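Local coordinates for protein putative ABC type-2 transporter (Thermotoga maritima MSB8, PDB 3CNI) that probably takes part in ABC-type transport across the cell membrane, the chain here being one calcium-binding domain of the longer membrane protein, at residues A14-D19 / S42-A47; G21-L26 / G65-L70; E25-A30 / E103-Q108; I80-R85 / I129-Y134. One frame throughout, in Å; residues are numbered along the deposited sequence.

Contact 1: residues A14-D19 / S42-A47; sequences AIVRED and SDLKEA
Ala-14 and Val-16 point from strand 14-17 toward the start of helix 44-47, while Ile-15 and Arg-17 point away from it. Ala-14 CB meets Ala-47 CB tip to tip at 3.7 Å. Val-16 has CG1 anti to its backbone N (chi1 163°), so CG2 stands beside that N and faces the helix. There Leu-44 CD1 approaches Val-16 CG2 to 4.0 Å. Val-16 CG1 turns to the backbone of Ser-42 instead. At this end the contact changes character: Ser-42 CB rests 3.4 Å from Arg-17 O, and Ser-42 CA makes a bent CA-H...O contact with the same oxygen. No hydrogen bond joins the two segments. Asp-43 caps the helix: its OD1 accepts from Lys-45 N at 3.1 Å, from above the carboxylate plane. Arg-17 NH2 gives an in-plane bond of 2.8 Å to Asp-19 O, and its NE forms a salt bridge with Glu-28. Strand 12-17 runs between strands 36-41 and 58-62. Leu-44 also touches Val-61 and Ala-47 touches Tyr-39, so helix 44-54 packs on one face of the sheet, while helix 22-32 meets Ile-15 and Arg-17 on the other.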
loop_
_atom_site.group_PDB
_atom_site.type_symbol
_atom_site.label_atom_id
_atom_site.label_comp_id
_atom_site.label_asym_id
_atom_site.label_seq_id
_atom_site.Cartn_x
_atom_site.Cartn_y
_atom_site.Cartn_z
ATOM N N ALA A 14 -2.246 -12.732 13.079
ATOM C CA ALA A 14 -1.196 -13.240 13.966
ATOM C C ALA A 14 0.093 -12.525 13.652
ATOM O O ALA A 14 0.484 -12.427 12.491
ATOM C CB ALA A 14 -0.984 -14.717 13.794
ATOM N N ILE A 15 0.756 -12.034 14.699
ATOM C CA ILE A 15 2.113 -11.491 14.586
ATOM C C ILE A 15 3.092 -12.462 15.206
ATOM O O ILE A 15 2.965 -12.866 16.328
ATOM C CB ILE A 15 2.236 -10.127 15.237
ATOM C CG1 ILE A 15 1.153 -9.178 14.716
ATOM C CG2 ILE A 15 3.680 -9.511 15.028
ATOM C CD1 ILE A 15 0.831 -8.019 15.737
ATOM N N VAL A 16 4.065 -12.867 14.416
ATOM C CA VAL A 16 5.128 -13.799 14.838
ATOM C C VAL A 16 6.454 -13.000 14.821
ATOM O O VAL A 16 6.922 -12.572 13.773
ATOM C CB VAL A 16 5.236 -14.963 13.837
ATOM C CG1 VAL A 16 6.549 -15.683 13.995
ATOM C CG2 VAL A 16 4.082 -15.878 13.970
ATOM N N ARG A 17 7.005 -12.701 15.982
ATOM C CA ARG A 17 8.221 -11.869 16.030
ATOM C C ARG A 17 9.319 -12.748 16.456
ATOM O O ARG A 17 9.268 -13.277 17.531
ATOM C CB ARG A 17 8.117 -10.667 16.967
ATOM C CG ARG A 17 9.467 -9.843 16.993
ATOM C CD ARG A 17 9.361 -8.475 17.652
ATOM N NE ARG A 17 8.726 -8.549 18.955
ATOM C CZ ARG A 17 9.294 -9.016 20.029
ATOM N NH1 ARG A 17 8.613 -9.030 21.154
ATOM N NH2 ARG A 17 10.544 -9.443 20.001
ATOM N N GLU A 18 10.302 -12.895 15.588
ATOM C CA GLU A 18 11.454 -13.724 15.874
ATOM C C GLU A 18 12.675 -12.923 16.283
ATOM O O GLU A 18 13.569 -13.410 16.949
ATOM C CB GLU A 18 11.785 -14.573 14.652
ATOM C CG GLU A 18 10.736 -15.661 14.377
ATOM C CD GLU A 18 10.971 -16.418 13.059
ATOM O OE1 GLU A 18 11.493 -15.802 12.059
ATOM O OE2 GLU A 18 10.630 -17.644 13.037
ATOM N N ASP A 19 12.662 -11.672 15.875
ATOM C CA ASP A 19 13.696 -10.670 16.206
ATOM C C ASP A 19 13.480 -10.085 17.610
ATOM O O ASP A 19 12.385 -9.662 17.966
ATOM C CB ASP A 19 13.629 -9.544 15.143
ATOM C CG ASP A 19 14.892 -8.705 15.075
ATOM O OD1 ASP A 19 15.833 -9.078 14.376
ATOM O OD2 ASP A 19 14.941 -7.656 15.715
ATOM N N SER A 42 6.509 -15.795 19.129
ATOM C CA SER A 42 7.687 -16.186 18.322
ATOM C C SER A 42 7.599 -17.527 17.595
ATOM O O SER A 42 8.546 -17.956 16.911
ATOM C CB SER A 42 8.942 -16.200 19.219
ATOM O OG SER A 42 8.852 -17.081 20.336
ATOM N N ASP A 43 6.473 -18.207 17.791
ATOM C CA ASP A 43 6.212 -19.548 17.202
ATOM C C ASP A 43 5.230 -19.522 16.054
ATOM O O ASP A 43 4.039 -19.196 16.220
ATOM C CB ASP A 43 5.668 -20.485 18.266
ATOM C CG ASP A 43 5.728 -21.941 17.861
ATOM O OD1 ASP A 43 6.003 -22.299 16.696
ATOM O OD2 ASP A 43 5.467 -22.749 18.748
ATOM N N LEU A 44 5.771 -19.857 14.891
ATOM C CA LEU A 44 5.052 -19.788 13.645
ATOM C C LEU A 44 4.024 -20.912 13.519
ATOM O O LEU A 44 3.011 -20.747 12.834
ATOM C CB LEU A 44 6.003 -19.763 12.436
ATOM C CG LEU A 44 5.285 -19.686 11.071
ATOM C CD1 LEU A 44 4.681 -18.316 10.819
ATOM C CD2 LEU A 44 6.193 -20.133 9.907
ATOM N N LYS A 45 4.266 -22.029 14.192
ATOM C CA LYS A 45 3.360 -23.197 14.119
ATOM C C LYS A 45 2.096 -22.876 14.908
ATOM O O LYS A 45 0.969 -23.253 14.562
ATOM C CB LYS A 45 4.018 -24.462 14.691
ATOM C CG LYS A 45 4.186 -25.621 13.697
ATOM N N GLU A 46 2.306 -22.155 15.990
ATOM C CA GLU A 46 1.234 -21.767 16.890
ATOM C C GLU A 46 0.448 -20.583 16.298
ATOM O O GLU A 46 -0.737 -20.399 16.604
ATOM C CB GLU A 46 1.823 -21.418 18.264
ATOM C CG GLU A 46 0.819 -20.956 19.360
ATOM C CD GLU A 46 0.216 -22.092 20.188
ATOM O OE1 GLU A 46 0.901 -22.614 21.097
ATOM O OE2 GLU A 46 -0.956 -22.452 19.930
ATOM N N ALA A 47 1.094 -19.771 15.467
ATOM C CA ALA A 47 0.399 -18.622 14.871
ATOM C C ALA A 47 -0.477 -19.184 13.760
ATOM O O ALA A 47 -1.606 -18.748 13.565
ATOM C CB ALA A 47 1.369 -17.527 14.339
#

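Contact 2: residues G21-L26 / G65-L70. With CA (calcium ion), chain C.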
loop_
_atom_site.group_PDB
_atom_site.type_symbol
_atom_site.label_atom_id
_atom_site.label_comp_id
_atom_site.label_asym_id
_atom_site.label_seq_id
_atom_site.Cartn_x
_atom_site.Cartn_y
_atom_site.Cartn_z
ATOM N N GLY A 21 15.114 -7.447 18.858
ATOM C CA GLY A 21 15.516 -6.049 18.911
ATOM C C GLY A 21 14.373 -5.082 19.099
ATOM O O GLY A 21 13.225 -5.382 18.785
ATOM N N THR A 22 14.748 -3.899 19.587
ATOM C CA THR A 22 13.834 -2.801 19.961
ATOM C C THR A 22 12.995 -2.317 18.820
ATOM O O THR A 22 11.776 -2.169 18.941
ATOM C CB THR A 22 14.608 -1.610 20.655
ATOM O OG1 THR A 22 15.129 -2.084 21.894
ATOM C CG2 THR A 22 13.724 -0.375 20.963
ATOM N N ILE A 23 13.600 -2.094 17.668
ATOM C CA ILE A 23 12.795 -1.596 16.539
ATOM C C ILE A 23 11.803 -2.696 16.041
ATOM O O ILE A 23 10.667 -2.393 15.663
ATOM C CB ILE A 23 13.667 -1.005 15.411
ATOM C CG1 ILE A 23 12.760 -0.176 14.476
ATOM C CG2 ILE A 23 14.365 -2.091 14.611
ATOM C CD1 ILE A 23 12.344 1.103 15.148
ATOM N N ALA A 24 12.239 -3.961 16.037
ATOM C CA ALA A 24 11.295 -5.099 15.857
ATOM C C ALA A 24 10.145 -5.041 16.836
ATOM O O ALA A 24 9.005 -5.216 16.477
ATOM C CB ALA A 24 12.005 -6.456 16.062
ATOM N N GLU A 25 10.461 -4.927 18.120
ATOM C CA GLU A 25 9.373 -4.799 19.140
ATOM C C GLU A 25 8.376 -3.701 18.802
ATOM O O GLU A 25 7.158 -3.820 19.018
ATOM C CB GLU A 25 9.891 -4.590 20.520
ATOM C CG GLU A 25 10.701 -5.741 20.991
ATOM C CD GLU A 25 11.219 -5.524 22.387
ATOM O OE1 GLU A 25 10.922 -4.455 22.959
ATOM O OE2 GLU A 25 11.933 -6.410 22.930
ATOM N N LEU A 26 8.921 -2.660 18.198
ATOM C CA LEU A 26 8.174 -1.469 17.886
ATOM C C LEU A 26 7.264 -1.672 16.684
ATOM O O LEU A 26 6.164 -1.174 16.637
ATOM C CB LEU A 26 9.146 -0.336 17.621
ATOM C CG LEU A 26 8.598 1.059 17.745
ATOM C CD1 LEU A 26 7.527 1.193 16.669
ATOM C CD2 LEU A 26 8.153 1.332 19.203
ATOM N N GLY A 65 16.884 -10.592 12.310
ATOM C CA GLY A 65 17.671 -9.763 11.380
ATOM C C GLY A 65 16.993 -8.448 10.985
ATOM O O GLY A 65 17.592 -7.602 10.308
ATOM N N PHE A 66 15.755 -8.263 11.427
ATOM C CA PHE A 66 14.962 -7.089 11.042
ATOM C C PHE A 66 15.564 -5.775 11.568
ATOM O O PHE A 66 15.689 -4.775 10.833
ATOM C CB PHE A 66 13.567 -7.273 11.615
ATOM C CG PHE A 66 12.602 -6.153 11.354
ATOM C CD1 PHE A 66 11.724 -6.219 10.280
ATOM C CD2 PHE A 66 12.462 -5.116 12.253
ATOM C CE1 PHE A 66 10.746 -5.265 10.096
ATOM C CE2 PHE A 66 11.545 -4.144 12.056
ATOM C CZ PHE A 66 10.677 -4.201 10.981
ATOM N N SER A 67 15.844 -5.802 12.867
ATOM C CA SER A 67 16.363 -4.655 13.627
ATOM C C SER A 67 17.778 -4.221 13.123
ATOM O O SER A 67 18.094 -3.047 12.930
ATOM C CB SER A 67 16.459 -4.996 15.142
ATOM O OG SER A 67 15.179 -4.994 15.760
ATOM N N GLN A 68 18.611 -5.222 12.939
ATOM C CA GLN A 68 19.944 -5.057 12.418
ATOM C C GLN A 68 19.991 -4.510 10.985
ATOM O O GLN A 68 20.848 -3.707 10.624
ATOM C CB GLN A 68 20.643 -6.409 12.445
ATOM C CG GLN A 68 22.114 -6.349 12.152
ATOM C CD GLN A 68 22.735 -7.741 12.258
ATOM O OE1 GLN A 68 22.017 -8.750 12.197
ATOM N NE2 GLN A 68 24.042 -7.807 12.417
ATOM N N SER A 69 19.082 -4.972 10.151
ATOM C CA SER A 69 19.013 -4.440 8.816
ATOM C C SER A 69 18.830 -2.952 8.925
ATOM O O SER A 69 19.622 -2.203 8.412
ATOM C CB SER A 69 17.851 -5.038 8.073
ATOM O OG SER A 69 18.115 -6.394 7.911
ATOM N N LEU A 70 17.790 -2.543 9.621
ATOM C CA LEU A 70 17.426 -1.142 9.715
ATOM C C LEU A 70 18.542 -0.292 10.334
ATOM O O LEU A 70 18.735 0.870 9.960
ATOM C CB LEU A 70 16.106 -0.962 10.476
ATOM C CG LEU A 70 14.864 -1.491 9.778
ATOM C CD1 LEU A 70 13.593 -1.255 10.627
ATOM C CD2 LEU A 70 14.682 -0.896 8.351
HETATM CA CA CA C . 13.162 -5.358 24.952
HETATM O O HOH W 1 14.655 -5.313 22.997
#
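Ser-67 CB lies 3.6 Å from Ile-23 CG2, at the start of the path from helix 66-70 to helix 22-26. From there OG is turned anti to its own carbonyl carbon (chi1 -75°) and enters the first turn of the other helix. Ser-67 OG accepts from Ala-24 N at 3.1 Å, with a fairly straight N-H...O angle of 158°. Ile-23 CG2 lies beside Ser-67 OG at 3.2 Å. Gly-21 CA comes to 3.3 Å from Ser-67 OG, a closeness that leaves no space for a CB. The same hydroxyl is bonded to Asp-19, whose carboxylate also receives Gly-21 N and Gly-65 N, the N-caps of both helices. Apolar contacts flank the bond: Phe-66 CD2 lies 4.1 Å from Ala-24 CB, and Leu-70 crosses Ile-23 at about a right angle. Glu-25 points away from this contact, and its OE2 binds a calcium ion at 2.6 Å. An alanine at Ser-67 removes the acceptor of Ala-24 N and one partner of Asp-19, and would probably loosen the link between the two helix starts. The chemistry is that of two helix starts tied together: an N-H of the first turn is satisfied by a hydroxyl, itself held by a carboxylate.

Contact 3: residues E25-A30 / E103-Q108. With CA (calcium ion), chain C.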
loop_
_atom_site.group_PDB
_atom_site.type_symbol
_atom_site.label_atom_id
_atom_site.label_comp_id
_atom_site.label_asym_id
_atom_site.label_seq_id
_atom_site.Cartn_x
_atom_site.Cartn_y
_atom_site.Cartn_z
ATOM N N GLU A 25 10.461 -4.927 18.120
ATOM C CA GLU A 25 9.373 -4.799 19.140
ATOM C C GLU A 25 8.376 -3.701 18.802
ATOM O O GLU A 25 7.158 -3.820 19.018
ATOM C CB GLU A 25 9.891 -4.590 20.520
ATOM C CG GLU A 25 10.701 -5.741 20.991
ATOM C CD GLU A 25 11.219 -5.524 22.387
ATOM O OE1 GLU A 25 10.922 -4.455 22.959
ATOM O OE2 GLU A 25 11.933 -6.410 22.930
ATOM N N LEU A 26 8.921 -2.660 18.198
ATOM C CA LEU A 26 8.174 -1.469 17.886
ATOM C C LEU A 26 7.264 -1.672 16.684
ATOM O O LEU A 26 6.164 -1.174 16.637
ATOM C CB LEU A 26 9.146 -0.336 17.621
ATOM C CG LEU A 26 8.598 1.059 17.745
ATOM C CD1 LEU A 26 7.527 1.193 16.669
ATOM C CD2 LEU A 26 8.153 1.332 19.203
ATOM N N ALA A 27 7.733 -2.485 15.748
ATOM C CA ALA A 27 6.956 -2.856 14.606
ATOM C C ALA A 27 5.759 -3.703 15.094
ATOM O O ALA A 27 4.632 -3.470 14.747
ATOM C CB ALA A 27 7.811 -3.631 13.607
ATOM N N GLU A 28 6.020 -4.638 15.961
ATOM C CA GLU A 28 4.998 -5.501 16.487
ATOM C C GLU A 28 3.885 -4.720 17.158
ATOM O O GLU A 28 2.697 -4.989 16.991
ATOM C CB GLU A 28 5.603 -6.404 17.547
ATOM C CG GLU A 28 4.532 -7.313 18.075
ATOM C CD GLU A 28 4.914 -8.237 19.194
ATOM O OE1 GLU A 28 6.077 -8.595 19.408
ATOM O OE2 GLU A 28 3.983 -8.619 19.889
ATOM N N LYS A 29 4.322 -3.780 17.994
ATOM C CA LYS A 29 3.434 -2.864 18.713
ATOM C C LYS A 29 2.581 -2.003 17.782
ATOM O O LYS A 29 1.396 -1.799 17.990
ATOM C CB LYS A 29 4.238 -1.918 19.608
ATOM C CG LYS A 29 4.869 -2.514 20.847
ATOM C CD LYS A 29 5.551 -1.384 21.707
ATOM C CE LYS A 29 4.636 -0.840 22.781
ATOM N NZ LYS A 29 4.645 -1.853 23.885
ATOM N N ALA A 30 3.217 -1.435 16.780
ATOM C CA ALA A 30 2.516 -0.622 15.785
ATOM C C ALA A 30 1.434 -1.467 15.029
ATOM O O ALA A 30 0.278 -1.049 14.819
ATOM C CB ALA A 30 3.524 -0.024 14.796
ATOM N N GLU A 103 1.566 -0.134 4.962
ATOM C CA GLU A 103 2.007 1.231 4.523
ATOM C C GLU A 103 2.083 2.065 5.745
ATOM O O GLU A 103 3.033 2.812 5.992
ATOM C CB GLU A 103 1.044 1.859 3.520
ATOM C CG GLU A 103 1.069 1.215 2.180
ATOM C CD GLU A 103 2.410 1.359 1.484
ATOM O OE1 GLU A 103 3.245 2.191 1.920
ATOM O OE2 GLU A 103 2.640 0.635 0.506
ATOM N N SER A 104 1.089 1.907 6.573
ATOM C CA SER A 104 1.005 2.805 7.752
ATOM C C SER A 104 2.138 2.535 8.754
ATOM O O SER A 104 2.636 3.409 9.448
ATOM C CB SER A 104 -0.405 2.654 8.370
ATOM O OG SER A 104 -0.380 3.203 9.647
ATOM N N LEU A 105 2.590 1.304 8.789
ATOM C CA LEU A 105 3.681 0.891 9.661
ATOM C C LEU A 105 4.997 1.571 9.261
ATOM O O LEU A 105 5.863 1.907 10.073
ATOM C CB LEU A 105 3.841 -0.633 9.607
ATOM C CG LEU A 105 5.100 -1.178 10.291
ATOM C CD1 LEU A 105 5.167 -0.847 11.878
ATOM C CD2 LEU A 105 5.280 -2.655 9.947
ATOM N N LYS A 106 5.115 1.813 7.966
ATOM C CA LYS A 106 6.324 2.370 7.442
ATOM C C LYS A 106 6.465 3.770 7.988
ATOM O O LYS A 106 7.575 4.209 8.340
ATOM C CB LYS A 106 6.244 2.468 5.942
ATOM C CG LYS A 106 6.187 1.108 5.202
ATOM C CD LYS A 106 6.114 1.392 3.721
ATOM C CE LYS A 106 5.969 0.096 2.937
ATOM N NZ LYS A 106 5.532 0.452 1.571
ATOM N N VAL A 107 5.327 4.475 7.957
ATOM C CA VAL A 107 5.194 5.797 8.545
ATOM C C VAL A 107 5.502 5.777 10.093
ATOM O O VAL A 107 6.185 6.648 10.647
ATOM C CB VAL A 107 3.747 6.420 8.257
ATOM C CG1 VAL A 107 3.576 7.771 9.028
ATOM C CG2 VAL A 107 3.516 6.624 6.774
ATOM N N GLN A 108 5.013 4.754 10.774
ATOM C CA GLN A 108 5.191 4.658 12.208
ATOM C C GLN A 108 6.595 4.192 12.581
ATOM O O GLN A 108 6.905 4.062 13.767
ATOM C CB GLN A 108 4.164 3.747 12.875
ATOM C CG GLN A 108 2.715 4.193 12.753
ATOM C CD GLN A 108 1.716 3.128 13.237
ATOM O OE1 GLN A 108 1.580 2.897 14.428
ATOM N NE2 GLN A 108 1.024 2.466 12.297
HETATM CA CA CA C . 13.162 -5.358 24.952
HETATM O O HOH W 1 14.655 -5.313 22.997
#
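Leu-105 holds CG anti to its backbone N (chi1 170°), and chi2 of 61° then swings CD1 across to helix 25-30. Gln-108 has CG anti to its carbonyl carbon (chi1 -62°) and an extended chain beyond it, so its amide reaches the same helix. Both groups meet on Ala-30, whose CB points toward helix 103-107. Leu-105 CD1 sits 3.4 Å from Ala-30 CB, tighter than usual for two carbons. Leu-105 CD1 also lies 3.8 Å from Ala-27 CA, along the previous turn. Gln-108 OE1 comes to 3.5 Å from Ala-30 CB on another side of the Ala-30 methyl. The nitrogen of the amide is turned back to its own segment. Gln-108 NE2 gives weak bonds to Ser-104 OG at 3.1 Å and to Ser-104 O, which are consistent with OE1 being the end that faces Ala-30. At the margin Leu-26 CD1 approaches Gln-108 O to 4.1 Å. Leu-105 also packs on Leu-127 of strand 127-135, and Gln-108 on Met-34. Glu-103 and Val-107 pack on Ser-99 and Gly-96 of the second subunit, so helix 89-107 also packs against the second subunit. No hydrogen bond links 25-30 and 103-108. Two alanines let a leucine methyl lie close to the backbone of helix 22-32, and the polar amide nearby is held by its own segment. The contact is therefore apolar packing, with shape rather than charge doing the joining.

Contact 4: residues I80-R85 / I129-Y134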
loop_
_atom_site.group_PDB
_atom_site.type_symbol
_atom_site.label_atom_id
_atom_site.label_comp_id
_atom_site.label_asym_id
_atom_site.label_seq_id
_atom_site.Cartn_x
_atom_site.Cartn_y
_atom_site.Cartn_z
ATOM N N ILE A 80 4.451 -11.790 4.976
ATOM C CA ILE A 80 3.009 -12.014 5.178
ATOM C C ILE A 80 2.684 -13.340 4.582
ATOM O O ILE A 80 3.010 -13.583 3.432
ATOM C CB ILE A 80 2.091 -10.917 4.516
ATOM C CG1 ILE A 80 2.697 -9.510 4.743
ATOM C CG2 ILE A 80 0.666 -11.029 5.037
ATOM C CD1 ILE A 80 2.286 -8.401 3.748
ATOM N N VAL A 81 2.103 -14.220 5.400
ATOM C CA VAL A 81 1.506 -15.477 4.931
ATOM C C VAL A 81 -0.001 -15.299 4.952
ATOM O O VAL A 81 -0.599 -15.013 5.991
ATOM C CB VAL A 81 1.899 -16.694 5.819
ATOM C CG1 VAL A 81 1.499 -18.002 5.162
ATOM C CG2 VAL A 81 3.410 -16.654 6.121
ATOM N N TRP A 82 -0.598 -15.434 3.786
ATOM C CA TRP A 82 -2.024 -15.233 3.639
ATOM C C TRP A 82 -2.752 -16.525 3.584
ATOM O O TRP A 82 -2.272 -17.458 3.011
ATOM C CB TRP A 82 -2.346 -14.466 2.352
ATOM C CG TRP A 82 -1.742 -13.097 2.221
ATOM C CD1 TRP A 82 -0.551 -12.770 1.603
ATOM C CD2 TRP A 82 -2.343 -11.865 2.613
ATOM N NE1 TRP A 82 -0.385 -11.427 1.622
ATOM C CE2 TRP A 82 -1.468 -10.840 2.233
ATOM C CE3 TRP A 82 -3.553 -11.527 3.225
ATOM C CZ2 TRP A 82 -1.754 -9.485 2.466
ATOM C CZ3 TRP A 82 -3.813 -10.190 3.470
ATOM C CH2 TRP A 82 -2.935 -9.192 3.065
ATOM N N TYR A 83 -3.920 -16.558 4.206
ATOM C CA TYR A 83 -4.763 -17.760 4.254
ATOM C C TYR A 83 -6.092 -17.443 3.593
ATOM O O TYR A 83 -7.062 -16.966 4.238
ATOM C CB TYR A 83 -4.996 -18.244 5.679
ATOM C CG TYR A 83 -3.731 -18.796 6.290
ATOM C CD1 TYR A 83 -3.556 -20.169 6.451
ATOM C CD2 TYR A 83 -2.683 -17.944 6.657
ATOM C CE1 TYR A 83 -2.400 -20.674 6.962
ATOM C CE2 TYR A 83 -1.523 -18.456 7.189
ATOM C CZ TYR A 83 -1.389 -19.818 7.326
ATOM O OH TYR A 83 -0.248 -20.368 7.831
ATOM N N LEU A 84 -6.110 -17.729 2.296
ATOM C CA LEU A 84 -7.298 -17.553 1.503
ATOM C C LEU A 84 -8.101 -18.843 1.471
ATOM O O LEU A 84 -7.584 -19.931 1.199
ATOM C CB LEU A 84 -6.961 -17.105 0.080
ATOM C CG LEU A 84 -6.064 -15.882 -0.045
ATOM C CD1 LEU A 84 -5.938 -15.591 -1.584
ATOM C CD2 LEU A 84 -6.578 -14.698 0.781
ATOM N N ARG A 85 -9.358 -18.691 1.839
ATOM C CA ARG A 85 -10.301 -19.787 1.851
ATOM C C ARG A 85 -11.461 -19.402 0.988
ATOM O O ARG A 85 -12.594 -19.607 1.334
ATOM C CB ARG A 85 -10.815 -20.018 3.264
ATOM C CG ARG A 85 -9.751 -20.450 4.263
ATOM C CD ARG A 85 -10.080 -20.024 5.689
ATOM N NE ARG A 85 -8.930 -20.221 6.583
ATOM C CZ ARG A 85 -8.243 -19.244 7.147
ATOM N NH1 ARG A 85 -8.585 -17.980 6.950
ATOM N NH2 ARG A 85 -7.228 -19.531 7.953
ATOM N N ILE A 129 8.885 -6.375 1.661
ATOM C CA ILE A 129 7.687 -7.229 1.862
ATOM C C ILE A 129 7.679 -8.490 0.996
ATOM O O ILE A 129 7.538 -8.431 -0.217
ATOM C CB ILE A 129 6.363 -6.493 1.581
ATOM C CG1 ILE A 129 6.246 -5.147 2.336
ATOM C CG2 ILE A 129 5.168 -7.405 1.912
ATOM C CD1 ILE A 129 6.665 -5.191 3.764
ATOM N N VAL A 130 7.851 -9.635 1.661
ATOM C CA VAL A 130 7.721 -10.967 1.042
ATOM C C VAL A 130 6.354 -11.575 1.387
ATOM O O VAL A 130 5.959 -11.629 2.557
ATOM C CB VAL A 130 8.840 -11.921 1.508
ATOM C CG1 VAL A 130 8.683 -13.287 0.870
ATOM C CG2 VAL A 130 10.237 -11.316 1.195
ATOM N N GLN A 131 5.633 -12.047 0.363
ATOM C CA GLN A 131 4.270 -12.547 0.582
ATOM C C GLN A 131 4.139 -13.955 0.124
ATOM O O GLN A 131 4.740 -14.372 -0.845
ATOM C CB GLN A 131 3.253 -11.663 -0.120
ATOM C CG GLN A 131 3.425 -10.198 0.108
ATOM C CD GLN A 131 2.246 -9.385 -0.398
ATOM O OE1 GLN A 131 1.113 -9.664 -0.092
ATOM N NE2 GLN A 131 2.523 -8.373 -1.175
ATOM N N HIS A 132 3.404 -14.724 0.915
ATOM C CA HIS A 132 3.044 -16.160 0.638
ATOM C C HIS A 132 1.580 -16.330 0.758
ATOM O O HIS A 132 0.956 -15.732 1.650
ATOM C CB HIS A 132 3.719 -17.131 1.620
ATOM C CG HIS A 132 5.154 -16.819 1.870
ATOM N ND1 HIS A 132 6.143 -17.147 0.980
ATOM C CD2 HIS A 132 5.758 -16.117 2.856
ATOM C CE1 HIS A 132 7.301 -16.696 1.423
ATOM N NE2 HIS A 132 7.096 -16.076 2.565
ATOM N N THR A 133 1.029 -17.152 -0.134
ATOM C CA THR A 133 -0.410 -17.364 -0.217
ATOM C C THR A 133 -0.869 -18.802 -0.218
ATOM O O THR A 133 -0.536 -19.617 -1.101
ATOM C CB THR A 133 -0.977 -16.708 -1.477
ATOM O OG1 THR A 133 -0.588 -15.333 -1.484
ATOM C CG2 THR A 133 -2.506 -16.798 -1.516
ATOM N N TYR A 134 -1.679 -19.070 0.796
ATOM C CA TYR A 134 -2.538 -20.248 0.859
ATOM C C TYR A 134 -3.861 -19.960 0.194
ATOM O O TYR A 134 -4.622 -19.070 0.585
ATOM C CB TYR A 134 -2.824 -20.688 2.299
ATOM C CG TYR A 134 -1.708 -21.421 2.977
ATOM C CD1 TYR A 134 -1.495 -22.770 2.766
ATOM C CD2 TYR A 134 -0.882 -20.766 3.846
ATOM C CE1 TYR A 134 -0.473 -23.441 3.414
ATOM C CE2 TYR A 134 0.136 -21.413 4.492
ATOM C CZ TYR A 134 0.343 -22.734 4.281
ATOM O OH TYR A 134 1.379 -23.334 4.957
#
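Strands 76-84 and 127-135 are parallel neighbours in the mixed sheet, and five backbone bonds hold them in register. Ile-80 N gives to Val-130 O, and Trp-82 N to His-132 O at 2.7 Å. In return His-132 N gives to Ile-80 O, and Tyr-134 N to Trp-82 O. Leu-84 N ends the run at 2.6 Å from Tyr-134 O. On the face with Ile-80, Gln-131 and Thr-133, the Trp-82 indole lies alongside Gln-131. Its NE1 gives to Gln-131 OE1 at 2.9 Å, on a lone pair, with the ring and amide planes turned 45° apart. Ile-80 CG2 stands 3.5 Å above one face of the Trp-82 ring, toward its rim. A leucine in place of Trp-82 has no N-H for Gln-131 OE1 and no flat ring under Ile-80 CG2, and would probably leave the glutamine less firmly placed beside the calcium site. On the other face Tyr-83 and Tyr-134 form an offset stack, centroids 4.6 Å apart and planes at 23°. Val-81 CG1 fits at the edge of the second ring, 3.7 Å from Tyr-134 CE2. Tyr-83 OH is hydrogen-bonded to Glu-48, and Lys-52 makes a cation-pi contact with Tyr-134; both belong to helix 44-54. Pro-145 of helix 145-152 packs on Trp-82 and Thr-133. The side chain of Gln-131 also lies about 4 Å from that of Glu-146, which binds calcium together with Ser-99. Helix 89-107 lies between the two strands in the chain, so the pair belongs to a beta-alpha-beta crossover.

How the contacts relate
Contacts 1, 2 and 3 cluster round helix 22-32, with centres 11 to 16 Å apart. Contacts 2 and 3 share Glu-25 and Leu-26 on that helix. Segment 14-19 of contact 1 precedes this helix and 42-47 follows it, so contact 1 crosses contacts 2 and 3 along the chain. Asp-19 and Arg-17 carry polar links from 14-19 to contacts 2 and 3. Contact 4 lies farther off, about 22 Å between centres from contact 2, on the opposite side of the chain's centre. It reaches the same sheet as contact 1. Contact 1 closes before contact 4 opens, while contact 3 spans strand 76-84 and crosses contact 4. Early and late parts of the chain thus join in one domain.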